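Local coordinates for hypothetical protein TM1553 (Thermotoga maritima, PDB 1VRM) that probably acts as an ApbE-type flavin transferase, moving FMN from FAD onto target proteins, at residues E133-K136 against H137-Y140; T62-S66 against V67-I71; E317-K320 against L321-E325. All blocks are in the same frame, centred on the assembly; numbering follows the deposited sequence.

Contact 1: residues E133-K136 against H137-Y140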
loop_
_atom_site.group_PDB
_atom_site.type_symbol
_atom_site.label_atom_id
_atom_site.label_comp_id
_atom_site.label_asym_id
_atom_site.label_seq_id
_atom_site.Cartn_x
_atom_site.Cartn_y
_atom_site.Cartn_z
ATOM N N GLU A 133 -14.042 -20.177 -8.631
ATOM C CA GLU A 133 -15.323 -19.558 -8.392
ATOM C C GLU A 133 -15.137 -18.152 -7.829
ATOM O O GLU A 133 -15.830 -17.223 -8.238
ATOM C CB GLU A 133 -16.145 -20.403 -7.432
ATOM C CG GLU A 133 -17.456 -19.728 -6.996
ATOM C CD GLU A 133 -18.449 -19.507 -8.123
ATOM O OE1 GLU A 133 -18.446 -20.272 -9.110
ATOM O OE2 GLU A 133 -19.211 -18.510 -8.041
ATOM N N ALA A 134 -14.223 -17.955 -6.890
ATOM C CA ALA A 134 -14.035 -16.631 -6.320
ATOM C C ALA A 134 -13.565 -15.591 -7.341
ATOM O O ALA A 134 -13.828 -14.393 -7.206
ATOM C CB ALA A 134 -13.066 -16.672 -5.133
ATOM N N LEU A 135 -12.867 -16.035 -8.392
ATOM C CA LEU A 135 -12.435 -15.105 -9.471
ATOM C C LEU A 135 -13.628 -14.502 -10.206
ATOM O O LEU A 135 -13.533 -13.384 -10.713
ATOM C CB LEU A 135 -11.533 -15.821 -10.485
ATOM C CG LEU A 135 -10.106 -16.044 -10.003
ATOM C CD1 LEU A 135 -9.411 -16.880 -11.039
ATOM C CD2 LEU A 135 -9.382 -14.716 -9.769
ATOM N N LYS A 136 -14.769 -15.198 -10.234
ATOM C CA LYS A 136 -15.998 -14.614 -10.802
ATOM C C LYS A 136 -16.507 -13.457 -9.951
ATOM O O LYS A 136 -17.351 -12.675 -10.389
ATOM C CB LYS A 136 -17.116 -15.637 -10.892
ATOM C CG LYS A 136 -16.752 -16.897 -11.647
ATOM C CD LYS A 136 -17.962 -17.770 -11.845
ATOM C CE LYS A 136 -17.665 -18.978 -12.723
ATOM N NZ LYS A 136 -16.800 -19.925 -11.999
ATOM N N HIS A 137 -16.045 -13.413 -8.710
ATOM C CA HIS A 137 -16.421 -12.367 -7.743
ATOM C C HIS A 137 -15.243 -11.489 -7.398
ATOM O O HIS A 137 -15.126 -11.033 -6.250
ATOM C CB HIS A 137 -17.018 -13.024 -6.515
ATOM C CG HIS A 137 -17.983 -14.102 -6.869
ATOM N ND1 HIS A 137 -19.093 -13.865 -7.663
ATOM C CD2 HIS A 137 -17.934 -15.437 -6.672
ATOM C CE1 HIS A 137 -19.685 -15.019 -7.919
ATOM N NE2 HIS A 137 -19.014 -15.985 -7.312
ATOM N N THR A 138 -14.439 -11.226 -8.439
ATOM C CA THR A 138 -13.215 -10.405 -8.356
ATOM C C THR A 138 -13.196 -9.570 -9.611
ATOM O O THR A 138 -13.592 -10.062 -10.637
ATOM C CB THR A 138 -11.978 -11.321 -8.363
ATOM O OG1 THR A 138 -12.082 -12.242 -7.262
ATOM C CG2 THR A 138 -10.665 -10.526 -8.246
ATOM N N GLY A 139 -12.783 -8.312 -9.509
ATOM C CA GLY A 139 -12.544 -7.494 -10.718
ATOM C C GLY A 139 -13.015 -6.066 -10.488
ATOM O O GLY A 139 -14.196 -5.842 -10.152
ATOM N N TYR A 140 -12.114 -5.102 -10.690
ATOM C CA TYR A 140 -12.449 -3.692 -10.352
ATOM C C TYR A 140 -13.602 -3.125 -11.143
ATOM O O TYR A 140 -14.249 -2.170 -10.711
ATOM C CB TYR A 140 -11.247 -2.763 -10.517
ATOM C CG TYR A 140 -10.822 -2.545 -11.932
ATOM C CD1 TYR A 140 -10.044 -3.492 -12.603
ATOM C CD2 TYR A 140 -11.183 -1.379 -12.616
ATOM C CE1 TYR A 140 -9.619 -3.274 -13.934
ATOM C CE2 TYR A 140 -10.798 -1.178 -13.935
ATOM C CZ TYR A 140 -10.022 -2.120 -14.570
ATOM O OH TYR A 140 -9.637 -1.892 -15.878
HETATM O O HOH W 1 -16.394 -10.574 -12.279
#
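The imidazole of His137 has Lys136 CB over one face, a CH-pi contact with CB 4.0 Å from the ring centroid and nearly on the ring normal. At its edge Glu133 OE2 takes a hydrogen bond from His137 NE2 at 2.6 Å. The bond is not ideally flat: the carboxylate and ring planes stand 46° apart, and OE2 is met on its anti side. His137 CG sits beside its own backbone N (chi1 -44°), which folds the ring back along the helix to Glu133. The other oxygen, Glu133 OE1, forms a long salt bridge of 3.3 Å to Lys136 NZ, so one carboxylate has partners at both oxygens.

Next to the ring, the chain makes a type I turn from Leu135 to Thr138. Ala134 O is gripped twice, from opposite faces of its carbonyl plane, by His137 N at 2.9 Å and by Thr138 OG1 at 2.8 Å. A water bridges the turn, donating to Lys136 O at 3.0 Å and to Thr138 O.

The contact lies at the C-terminal part of helix 128-135, at the surface. Asn156 O holds His137 ND1, Ala134 and Thr138 pack on Leu110 of helix 108-114, and the loop runs on past Tyr140, beside helix 83-98, to strand 143-146.

Contact 2: residues T62-S66 against V67-I71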
loop_
_atom_site.group_PDB
_atom_site.type_symbol
_atom_site.label_atom_id
_atom_site.label_comp_id
_atom_site.label_asym_id
_atom_site.label_seq_id
_atom_site.Cartn_x
_atom_site.Cartn_y
_atom_site.Cartn_z
ATOM N N THR A 62 -12.732 -5.241 8.303
ATOM C CA THR A 62 -13.463 -5.930 9.378
ATOM C C THR A 62 -14.107 -5.078 10.456
ATOM O O THR A 62 -15.075 -5.517 11.092
ATOM C CB THR A 62 -12.529 -6.903 10.091
ATOM O OG1 THR A 62 -11.440 -6.162 10.650
ATOM C CG2 THR A 62 -11.989 -7.906 9.123
ATOM N N ASP A 63 -13.593 -3.879 10.673
ATOM C CA ASP A 63 -14.090 -3.054 11.787
ATOM C C ASP A 63 -15.526 -2.630 11.529
ATOM O O ASP A 63 -15.871 -2.189 10.454
ATOM C CB ASP A 63 -13.259 -1.787 12.002
ATOM C CG ASP A 63 -13.562 -1.136 13.325
ATOM O OD1 ASP A 63 -14.587 -0.431 13.438
ATOM O OD2 ASP A 63 -12.742 -1.331 14.230
ATOM N N GLU A 64 -16.359 -2.713 12.558
ATOM C CA GLU A 64 -17.772 -2.372 12.395
ATOM C C GLU A 64 -17.974 -0.912 12.018
ATOM O O GLU A 64 -19.004 -0.576 11.451
ATOM C CB GLU A 64 -18.597 -2.715 13.659
ATOM C CG GLU A 64 -18.651 -4.202 14.017
ATOM C CD GLU A 64 -19.283 -5.096 12.949
ATOM O OE1 GLU A 64 -19.909 -4.579 11.993
ATOM O OE2 GLU A 64 -19.150 -6.340 13.080
ATOM N N ARG A 65 -16.997 -0.053 12.297
ATOM C CA ARG A 65 -17.090 1.378 11.970
ATOM C C ARG A 65 -16.684 1.676 10.521
ATOM O O ARG A 65 -16.647 2.830 10.100
ATOM C CB ARG A 65 -16.174 2.180 12.906
ATOM C CG ARG A 65 -16.496 1.999 14.417
ATOM C CD ARG A 65 -15.351 2.514 15.309
ATOM N NE ARG A 65 -14.252 1.565 15.461
ATOM C CZ ARG A 65 -13.169 1.798 16.203
ATOM N NH1 ARG A 65 -13.045 2.935 16.890
ATOM N NH2 ARG A 65 -12.213 0.881 16.286
ATOM N N SER A 66 -16.285 0.658 9.790
ATOM C CA SER A 66 -15.709 0.869 8.491
ATOM C C SER A 66 -16.751 1.151 7.395
ATOM O O SER A 66 -17.747 0.450 7.258
ATOM C CB SER A 66 -14.901 -0.364 8.061
ATOM O OG SER A 66 -14.538 -0.266 6.706
ATOM N N VAL A 67 -16.449 2.117 6.555
ATOM C CA VAL A 67 -17.293 2.406 5.367
ATOM C C VAL A 67 -17.046 1.338 4.263
ATOM O O VAL A 67 -17.932 1.078 3.434
ATOM C CB VAL A 67 -16.987 3.817 4.836
ATOM C CG1 VAL A 67 -15.578 3.900 4.218
ATOM C CG2 VAL A 67 -18.056 4.288 3.911
ATOM N N VAL A 68 -15.827 0.826 4.174
ATOM C CA VAL A 68 -15.532 -0.289 3.284
ATOM C C VAL A 68 -16.394 -1.495 3.676
ATOM O O VAL A 68 -16.995 -2.118 2.806
ATOM C CB VAL A 68 -14.025 -0.666 3.292
ATOM C CG1 VAL A 68 -13.751 -2.062 2.682
ATOM C CG2 VAL A 68 -13.269 0.438 2.608
ATOM N N LYS A 69 -16.420 -1.843 4.968
ATOM C CA LYS A 69 -17.237 -2.956 5.437
ATOM C C LYS A 69 -18.693 -2.641 5.123
ATOM O O LYS A 69 -19.434 -3.542 4.662
ATOM C CB LYS A 69 -17.045 -3.226 6.906
ATOM C CG LYS A 69 -17.807 -4.427 7.414
ATOM C CD LYS A 69 -17.274 -4.860 8.744
ATOM C CE LYS A 69 -18.280 -5.717 9.469
ATOM N NZ LYS A 69 -18.597 -6.901 8.679
ATOM N N LYS A 70 -19.120 -1.401 5.325
ATOM C CA LYS A 70 -20.518 -1.026 4.994
ATOM C C LYS A 70 -20.835 -1.312 3.537
ATOM O O LYS A 70 -21.829 -1.956 3.235
ATOM C CB LYS A 70 -20.796 0.447 5.285
ATOM C CG LYS A 70 -22.208 0.919 4.957
ATOM C CD LYS A 70 -22.276 2.410 5.236
ATOM C CE LYS A 70 -23.489 3.053 4.686
ATOM N NZ LYS A 70 -23.579 4.422 5.305
ATOM N N ILE A 71 -19.964 -0.909 2.619
ATOM C CA ILE A 71 -20.201 -1.188 1.219
ATOM C C ILE A 71 -20.189 -2.712 0.974
ATOM O O ILE A 71 -21.130 -3.289 0.363
ATOM C CB ILE A 71 -19.130 -0.539 0.303
ATOM C CG1 ILE A 71 -19.239 0.998 0.341
ATOM C CG2 ILE A 71 -19.279 -1.080 -1.142
ATOM C CD1 ILE A 71 -17.978 1.720 -0.091
HETATM O O HOH W 2 -19.517 -8.542 10.891
#
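Ser66 is the N-cap of helix 67-72, and its OG accepts a nearly straight hydrogen bond from Lys69 N (3.0 Å, 171° at the hydrogen). With OG anti to its own backbone N (chi1 169°), the hydroxyl swings over the first turn, where amide hydrogens have no helical carbonyl to meet. The backbone adds the first regular helical bond, from Lys70 N to Ser66 O at 3.0 Å. Ser66 OG also pairs with Ser60 O, its main outside partner, and lies within bonding distance of Lys58 O; its one proton can serve only one of them fully. This buried hydroxyl ties the new helix to the end of helix 41-58 and the loop after it.

The approach to the cap is itself shaped by side chains. Asp63 heads a type I turn to Ser66 and makes an Asx turn, OD1 taking Arg65 N at 2.7 Å on its anti lone pair. Arg65 then grips the same carboxylate side-on: NE reaches Asp63 OD1 at 2.9 Å and NH2 reaches Asp63 OD2 at 3.1 Å. Arg65 also makes a cation-pi contact with Tyr57.

Lys69 runs back from the helix across this loop. Lys69 CB packs on Ser66 CB, and Lys69 CD lies 3.3 Å from Thr62 O. Beyond that the chain bends at its last torsion, sending NZ to a salt bridge with Asp73. Glu64 reaches the lysine less directly: its OE1 touches Lys69 CE, while a water joins the charged ends, accepting from Lys69 NZ at 2.9 Å and donating to Glu64 OE2.

Contact 3: residues E317-K320 against L321-E325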
loop_
_atom_site.group_PDB
_atom_site.type_symbol
_atom_site.label_atom_id
_atom_site.label_comp_id
_atom_site.label_asym_id
_atom_site.label_seq_id
_atom_site.Cartn_x
_atom_site.Cartn_y
_atom_site.Cartn_z
ATOM N N GLU A 317 17.317 2.578 -14.258
ATOM C CA GLU A 317 18.348 3.595 -14.207
ATOM C C GLU A 317 17.896 4.806 -13.364
ATOM O O GLU A 317 18.690 5.463 -12.702
ATOM C CB GLU A 317 18.710 4.029 -15.631
ATOM C CG GLU A 317 19.383 2.945 -16.427
ATOM C CD GLU A 317 20.705 2.488 -15.822
ATOM O OE1 GLU A 317 21.467 3.335 -15.281
ATOM O OE2 GLU A 317 20.960 1.269 -15.875
ATOM N N THR A 318 16.606 5.102 -13.390
ATOM C CA THR A 318 16.070 6.204 -12.596
ATOM C C THR A 318 16.253 5.914 -11.090
ATOM O O THR A 318 16.516 6.808 -10.311
ATOM C CB THR A 318 14.571 6.516 -12.922
ATOM O OG1 THR A 318 13.745 5.340 -12.886
ATOM C CG2 THR A 318 14.486 7.209 -14.287
ATOM N N PHE A 319 16.060 4.663 -10.669
ATOM C CA PHE A 319 16.241 4.296 -9.274
ATOM C C PHE A 319 17.678 4.619 -8.826
ATOM O O PHE A 319 17.886 5.168 -7.734
ATOM C CB PHE A 319 15.909 2.781 -9.057
ATOM C CG PHE A 319 15.831 2.395 -7.614
ATOM C CD1 PHE A 319 16.955 2.042 -6.902
ATOM C CD2 PHE A 319 14.604 2.457 -6.928
ATOM C CE1 PHE A 319 16.845 1.720 -5.517
ATOM C CE2 PHE A 319 14.539 2.112 -5.568
ATOM C CZ PHE A 319 15.650 1.746 -4.897
ATOM N N LYS A 320 18.647 4.314 -9.697
ATOM C CA LYS A 320 20.062 4.507 -9.409
ATOM C C LYS A 320 20.363 5.956 -9.097
ATOM O O LYS A 320 21.280 6.252 -8.336
ATOM C CB LYS A 320 20.938 4.002 -10.577
ATOM C CG LYS A 320 20.654 2.516 -10.938
ATOM C CD LYS A 320 21.646 1.948 -11.963
ATOM C CE LYS A 320 21.282 0.564 -12.419
ATOM N NZ LYS A 320 22.163 0.165 -13.586
ATOM N N LEU A 321 19.577 6.890 -9.647
ATOM C CA LEU A 321 19.800 8.297 -9.367
ATOM C C LEU A 321 19.693 8.639 -7.874
ATOM O O LEU A 321 20.228 9.638 -7.428
ATOM C CB LEU A 321 18.826 9.179 -10.149
ATOM C CG LEU A 321 18.933 9.102 -11.664
ATOM C CD1 LEU A 321 17.821 9.923 -12.377
ATOM C CD2 LEU A 321 20.331 9.526 -12.112
ATOM N N PHE A 322 18.893 7.841 -7.141
ATOM C CA PHE A 322 18.605 8.073 -5.718
ATOM C C PHE A 322 19.565 7.343 -4.784
ATOM O O PHE A 322 19.454 7.468 -3.590
ATOM C CB PHE A 322 17.176 7.666 -5.424
ATOM C CG PHE A 322 16.180 8.490 -6.168
ATOM C CD1 PHE A 322 15.687 9.673 -5.611
ATOM C CD2 PHE A 322 15.724 8.091 -7.406
ATOM C CE1 PHE A 322 14.752 10.403 -6.291
ATOM C CE2 PHE A 322 14.833 8.846 -8.099
ATOM C CZ PHE A 322 14.352 10.020 -7.555
ATOM N N GLU A 323 20.511 6.626 -5.353
ATOM C CA GLU A 323 21.532 5.899 -4.612
ATOM C C GLU A 323 22.736 6.733 -4.202
ATOM O O GLU A 323 23.673 6.195 -3.644
ATOM C CB GLU A 323 22.010 4.674 -5.405
ATOM C CG GLU A 323 20.974 3.586 -5.507
ATOM C CD GLU A 323 21.304 2.447 -6.476
ATOM O OE1 GLU A 323 20.582 1.425 -6.463
ATOM O OE2 GLU A 323 22.248 2.579 -7.295
ATOM N N ARG A 324 22.693 8.025 -4.426
ATOM C CA ARG A 324 23.713 8.928 -3.872
ATOM C C ARG A 324 23.043 10.179 -3.352
ATOM O O ARG A 324 21.998 10.565 -3.878
ATOM C CB ARG A 324 24.698 9.294 -4.966
ATOM C CG ARG A 324 24.058 9.826 -6.224
ATOM C CD ARG A 324 25.049 9.766 -7.377
ATOM N N GLU A 325 23.650 10.825 -2.351
ATOM C CA GLU A 325 23.041 12.013 -1.755
ATOM C C GLU A 325 22.896 13.130 -2.800
ATOM O O GLU A 325 21.912 13.874 -2.798
ATOM C CB GLU A 325 23.816 12.478 -0.510
ATOM C CG GLU A 325 25.096 13.195 -0.794
ATOM O OXT GLU A 325 23.731 13.283 -3.711
#
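From Thr318 to Glu323 the backbone coils with a 3-10-like, three-residue bond spacing: Leu321 N donates to Thr318 O at 3.1 Å, Phe322 N to Phe319 O at 2.9 Å and Glu323 N to Lys320 O at 3.1 Å. Leu321 N also makes a weak four-residue bond of 3.5 Å to Glu317 O. A type I turn from Lys320 to Glu323 continues the coil before the chain ends at Glu325. In all three of the shorter bonds the donor stands well above the carbonyl plane.

Both phenylalanines lie against neighbouring strands. Phe319 has its CG anti to the backbone N (chi1 -169°), which sets the ring against Ile223 and Ile268 of strands 219-225 and 262-269. Phe322 also touches Ile268, and it turns one edge back to the helix, placing Phe322 CD2 3.3 Å from Thr318 O; Phe319 O lies at the same ring's edge, in its plane. Leu321 CB also rests against Thr318 O.

Glu323 points back over the helix. Its side chain crosses Phe319 at about a right angle and sets Glu323 OE1 at the ring edge, 3.7 Å from Phe319 CD1, with carboxylate and ring planes 83° apart. The main polar partner of this oxygen is Arg315, in a salt bridge that probably also offsets the nearby carboxylate of Asp221. Lys320 lies side by side with Glu323 and points the same way, Lys320 CB 3.8 Å from Glu323 OE2. The lysine's charge goes elsewhere: the extended chain carries Lys320 NZ back one turn to Glu317 OE2, in a salt bridge of 2.8 Å met on the syn side of the carboxylate.

All three contacts concern helix ends, but they lie apart in the fold. Contacts 1 and 2 are on the same side of the molecule, their nearest atoms about 11 Å apart, and both have side chains reaching helix 83-98. Contact 3 lies on the opposite side of the chain's centre, about 39 to 40 Å from the others between centres, against strands 219-225 and 262-269. Contact 2 starts a helix and is partly buried, with a hydroxyl as its cap; contacts 1 and 3 lie at the C-terminal side of helices, at the surface. Contact 1 relies on a histidine-carboxylate bond, whereas contact 3 relies on backbone turns and aromatic rings set against the strands.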